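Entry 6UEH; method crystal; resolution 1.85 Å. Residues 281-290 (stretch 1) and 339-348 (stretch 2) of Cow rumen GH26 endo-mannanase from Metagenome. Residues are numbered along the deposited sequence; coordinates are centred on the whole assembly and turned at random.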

# COMPACT_ATOMS: atom_id res chain seq x y z
N GLU A 281 -24.55 -5.79 18.87
CA GLU A 281 -23.49 -5.53 17.90
C GLU A 281 -23.10 -6.81 17.18
O GLU A 281 -22.96 -6.83 15.95
N ASN A 282 -22.93 -7.88 17.95
CA ASN A 282 -22.55 -9.17 17.39
C ASN A 282 -23.65 -9.77 16.53
O ASN A 282 -23.38 -10.36 15.48
N ASP A 283 -24.90 -9.62 16.98
CA ASP A 283 -26.04 -10.13 16.24
C ASP A 283 -26.18 -9.42 14.89
O ASP A 283 -26.45 -10.06 13.87
N TYR A 284 -26.00 -8.10 14.88
CA TYR A 284 -26.06 -7.36 13.63
C TYR A 284 -24.92 -7.75 12.70
O TYR A 284 -25.13 -8.01 11.52
N TRP A 285 -23.71 -7.76 13.26
CA TRP A 285 -22.50 -8.11 12.53
C TRP A 285 -22.66 -9.48 11.86
O TRP A 285 -22.32 -9.66 10.69
N ASN A 286 -23.22 -10.43 12.61
CA ASN A 286 -23.46 -11.77 12.07
C ASN A 286 -24.48 -11.78 10.93
O ASN A 286 -24.33 -12.52 9.97
N GLU A 287 -25.52 -10.96 11.05
CA GLU A 287 -26.52 -10.84 9.99
C GLU A 287 -25.91 -10.27 8.72
O GLU A 287 -26.20 -10.73 7.62
N ALA A 288 -25.05 -9.26 8.88
CA ALA A 288 -24.37 -8.65 7.75
C ALA A 288 -23.42 -9.64 7.08
O ALA A 288 -23.34 -9.71 5.85
N ILE A 289 -22.70 -10.40 7.89
CA ILE A 289 -21.81 -11.43 7.38
C ILE A 289 -22.59 -12.50 6.62
O ILE A 289 -22.16 -12.97 5.56
N LYS A 290 -23.76 -12.86 7.16
CA LYS A 290 -24.63 -13.86 6.53
C LYS A 290 -25.06 -13.42 5.13
O LYS A 290 -25.02 -14.22 4.19
N GLU A 339 -8.61 -8.60 15.63
CA GLU A 339 -9.52 -9.62 16.14
C GLU A 339 -10.79 -9.69 15.29
O GLU A 339 -11.32 -10.77 15.03
N ILE A 340 -11.27 -8.53 14.83
CA ILE A 340 -12.44 -8.48 13.96
C ILE A 340 -12.15 -9.12 12.61
O ILE A 340 -12.97 -9.87 12.09
N TRP A 341 -10.97 -8.84 12.05
CA TRP A 341 -10.55 -9.45 10.80
C TRP A 341 -10.50 -10.97 10.92
O TRP A 341 -11.01 -11.69 10.05
N LYS A 342 -9.89 -11.46 11.99
CA LYS A 342 -9.80 -12.89 12.23
C LYS A 342 -11.19 -13.51 12.39
O LYS A 342 -11.44 -14.62 11.93
N TYR A 343 -12.09 -12.77 13.05
CA TYR A 343 -13.47 -13.21 13.22
C TYR A 343 -14.13 -13.44 11.87
O TYR A 343 -14.73 -14.49 11.63
N LEU A 344 -14.03 -12.45 10.99
CA LEU A 344 -14.63 -12.54 9.66
C LEU A 344 -14.00 -13.66 8.84
O LEU A 344 -14.70 -14.43 8.18
N TYR A 345 -12.68 -13.75 8.90
CA TYR A 345 -11.93 -14.79 8.18
C TYR A 345 -12.39 -16.18 8.62
O TYR A 345 -12.67 -17.04 7.78
N ASP A 346 -12.47 -16.39 9.93
CA ASP A 346 -12.88 -17.67 10.47
C ASP A 346 -14.34 -17.98 10.15
O ASP A 346 -14.68 -19.11 9.82
N LYS A 347 -15.20 -16.96 10.24
CA LYS A 347 -16.62 -17.13 9.95
C LYS A 347 -16.86 -17.55 8.50
O LYS A 347 -17.61 -18.49 8.24
N LEU A 348 -16.23 -16.85 7.56
CA LEU A 348 -16.44 -17.12 6.14
C LEU A 348 -15.85 -18.46 5.71
O LEU A 348 -16.48 -19.19 4.94

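Two helical stretches pack at 48° between their N-to-C directions, with their axes 11.3 Å apart at closest approach. Contact from stretch 1 comes from N282, W285, N286 and I289. Y343 fits among these four side chains as a knob in a hole.

N282 has chi1 t. Its CA-to-CB bond points sideways, but the amide end comes nearer the other helix. N282 ND2 donates a hydrogen bond to Y343 OH at 3.1 Å.

W285 points toward stretch 2, also with chi1 t. Its five-membered ring lies oblique to the Y343 ring, planes at 33°, and W285 CD1 is 3.6 Å from Y343 CE1. Farther round the indole, W285 CZ2 lies 4.0 Å from I340 CG2.

N286, chi1 m, starts sideways and turns its end inward. Y343 OH donates to N286 OD1 at 2.7 Å, so the hydroxyl accepts from one asparagine and donates to the next. The tyrosine, chi1 t, thus reaches across with its polar tip satisfied.

I289 points toward stretch 2 in rotamer mt. I289 CD1 meets the edge of the Y343 ring, 3.8 Å from CE1. I289 CG1 is 3.9 Å from L344 CD1, and I289 CG2 is 3.8 Å from L348 CD2. K290 points away and makes no contact.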

# COMPACT_ATOMS: atom_id res chain seq x y z
CB GLU A 281 -22.26 -4.92 18.58
CG GLU A 281 -22.34 -3.42 18.85
CD GLU A 281 -23.05 -3.08 20.14
OE1 GLU A 281 -23.62 -3.99 20.78
OE2 GLU A 281 -23.04 -1.89 20.53
CB ASN A 282 -22.17 -10.14 18.51
CG ASN A 282 -21.75 -11.50 17.99
OD1 ASN A 282 -22.44 -12.49 18.20
ND2 ASN A 282 -20.61 -11.54 17.31
CB ASP A 283 -27.33 -9.97 17.05
CG ASP A 283 -27.45 -10.99 18.17
OD1 ASP A 283 -26.73 -12.01 18.13
OD2 ASP A 283 -28.26 -10.76 19.09
CB TYR A 284 -26.03 -5.84 13.85
CG TYR A 284 -25.94 -5.10 12.53
CD1 TYR A 284 -27.05 -4.99 11.71
CD2 TYR A 284 -24.74 -4.56 12.09
CE1 TYR A 284 -26.98 -4.34 10.49
CE2 TYR A 284 -24.66 -3.91 10.87
CZ TYR A 284 -25.78 -3.80 10.08
OH TYR A 284 -25.71 -3.16 8.86
CB TRP A 285 -21.29 -8.08 13.48
CG TRP A 285 -19.93 -8.38 12.91
CD1 TRP A 285 -18.99 -9.22 13.44
CD2 TRP A 285 -19.33 -7.82 11.73
NE1 TRP A 285 -17.86 -9.24 12.66
CE2 TRP A 285 -18.04 -8.38 11.60
CE3 TRP A 285 -19.76 -6.90 10.76
CZ2 TRP A 285 -17.18 -8.07 10.55
CZ3 TRP A 285 -18.90 -6.59 9.71
CH2 TRP A 285 -17.63 -7.17 9.62
CB ASN A 286 -23.90 -12.72 13.18
CG ASN A 286 -22.74 -13.18 14.04
OD1 ASN A 286 -21.60 -13.21 13.60
ND2 ASN A 286 -23.04 -13.54 15.29
CB GLU A 287 -27.70 -9.97 10.43
CG GLU A 287 -28.62 -10.63 11.44
CD GLU A 287 -29.91 -9.84 11.64
OE1 GLU A 287 -30.21 -8.98 10.77
OE2 GLU A 287 -30.60 -10.06 12.65
CB ALA A 288 -23.62 -7.40 8.19
CB ILE A 289 -20.99 -12.08 8.51
CG1 ILE A 289 -20.00 -11.07 9.10
CG2 ILE A 289 -20.23 -13.30 8.01
CD1 ILE A 289 -19.28 -11.58 10.33
CB LYS A 290 -25.86 -14.11 7.40
CG LYS A 290 -26.83 -15.15 6.84
CD LYS A 290 -28.12 -15.23 7.65
CE LYS A 290 -28.89 -13.91 7.59
NZ LYS A 290 -30.21 -13.98 8.29
CB GLU A 339 -9.87 -9.35 17.60
CG GLU A 339 -8.68 -9.47 18.55
CD GLU A 339 -9.03 -9.16 19.99
OE1 GLU A 339 -8.10 -8.89 20.79
OE2 GLU A 339 -10.23 -9.20 20.34
CB ILE A 340 -12.93 -7.03 13.76
CG1 ILE A 340 -13.39 -6.43 15.09
CG2 ILE A 340 -14.05 -6.98 12.73
CD1 ILE A 340 -13.85 -4.99 14.99
CB TRP A 341 -9.17 -8.93 10.37
CG TRP A 341 -8.64 -9.58 9.12
CD1 TRP A 341 -7.99 -10.78 9.03
CD2 TRP A 341 -8.71 -9.06 7.79
NE1 TRP A 341 -7.65 -11.04 7.72
CE2 TRP A 341 -8.08 -10.00 6.94
CE3 TRP A 341 -9.24 -7.89 7.23
CZ2 TRP A 341 -7.97 -9.81 5.56
CZ3 TRP A 341 -9.12 -7.70 5.86
CH2 TRP A 341 -8.50 -8.66 5.04
CB LYS A 342 -8.94 -13.18 13.46
CG LYS A 342 -7.47 -12.83 13.28
CD LYS A 342 -6.65 -13.21 14.50
CE LYS A 342 -5.18 -12.88 14.30
NZ LYS A 342 -4.37 -13.22 15.50
CB TYR A 343 -14.26 -12.17 14.03
CG TYR A 343 -15.68 -12.57 14.36
CD1 TYR A 343 -16.72 -12.33 13.46
CD2 TYR A 343 -15.99 -13.16 15.58
CE1 TYR A 343 -18.02 -12.69 13.77
CE2 TYR A 343 -17.29 -13.52 15.89
CZ TYR A 343 -18.31 -13.28 14.98
OH TYR A 343 -19.60 -13.64 15.29
CB LEU A 344 -14.48 -11.20 8.92
CG LEU A 344 -15.01 -11.17 7.48
CD1 LEU A 344 -16.51 -11.46 7.44
CD2 LEU A 344 -14.71 -9.83 6.83
CB TYR A 345 -10.43 -14.62 8.43
CG TYR A 345 -9.54 -15.54 7.61
CD1 TYR A 345 -9.37 -16.88 7.97
CD2 TYR A 345 -8.84 -15.06 6.52
CE1 TYR A 345 -8.55 -17.71 7.23
CE2 TYR A 345 -8.01 -15.89 5.78
CZ TYR A 345 -7.86 -17.21 6.14
OH TYR A 345 -7.04 -18.04 5.41
CB ASP A 346 -12.67 -17.71 11.99
CG ASP A 346 -11.20 -17.72 12.37
OD1 ASP A 346 -10.35 -17.95 11.47
OD2 ASP A 346 -10.89 -17.52 13.56
CB LYS A 347 -17.39 -15.85 10.26
CG LYS A 347 -17.93 -15.78 11.68
CD LYS A 347 -18.99 -16.84 11.93
CE LYS A 347 -19.62 -16.70 13.31
NZ LYS A 347 -18.65 -16.93 14.41
CB LEU A 348 -15.85 -15.99 5.28
CG LEU A 348 -16.55 -14.63 5.33
CD1 LEU A 348 -16.04 -13.73 4.21
CD2 LEU A 348 -18.07 -14.78 5.25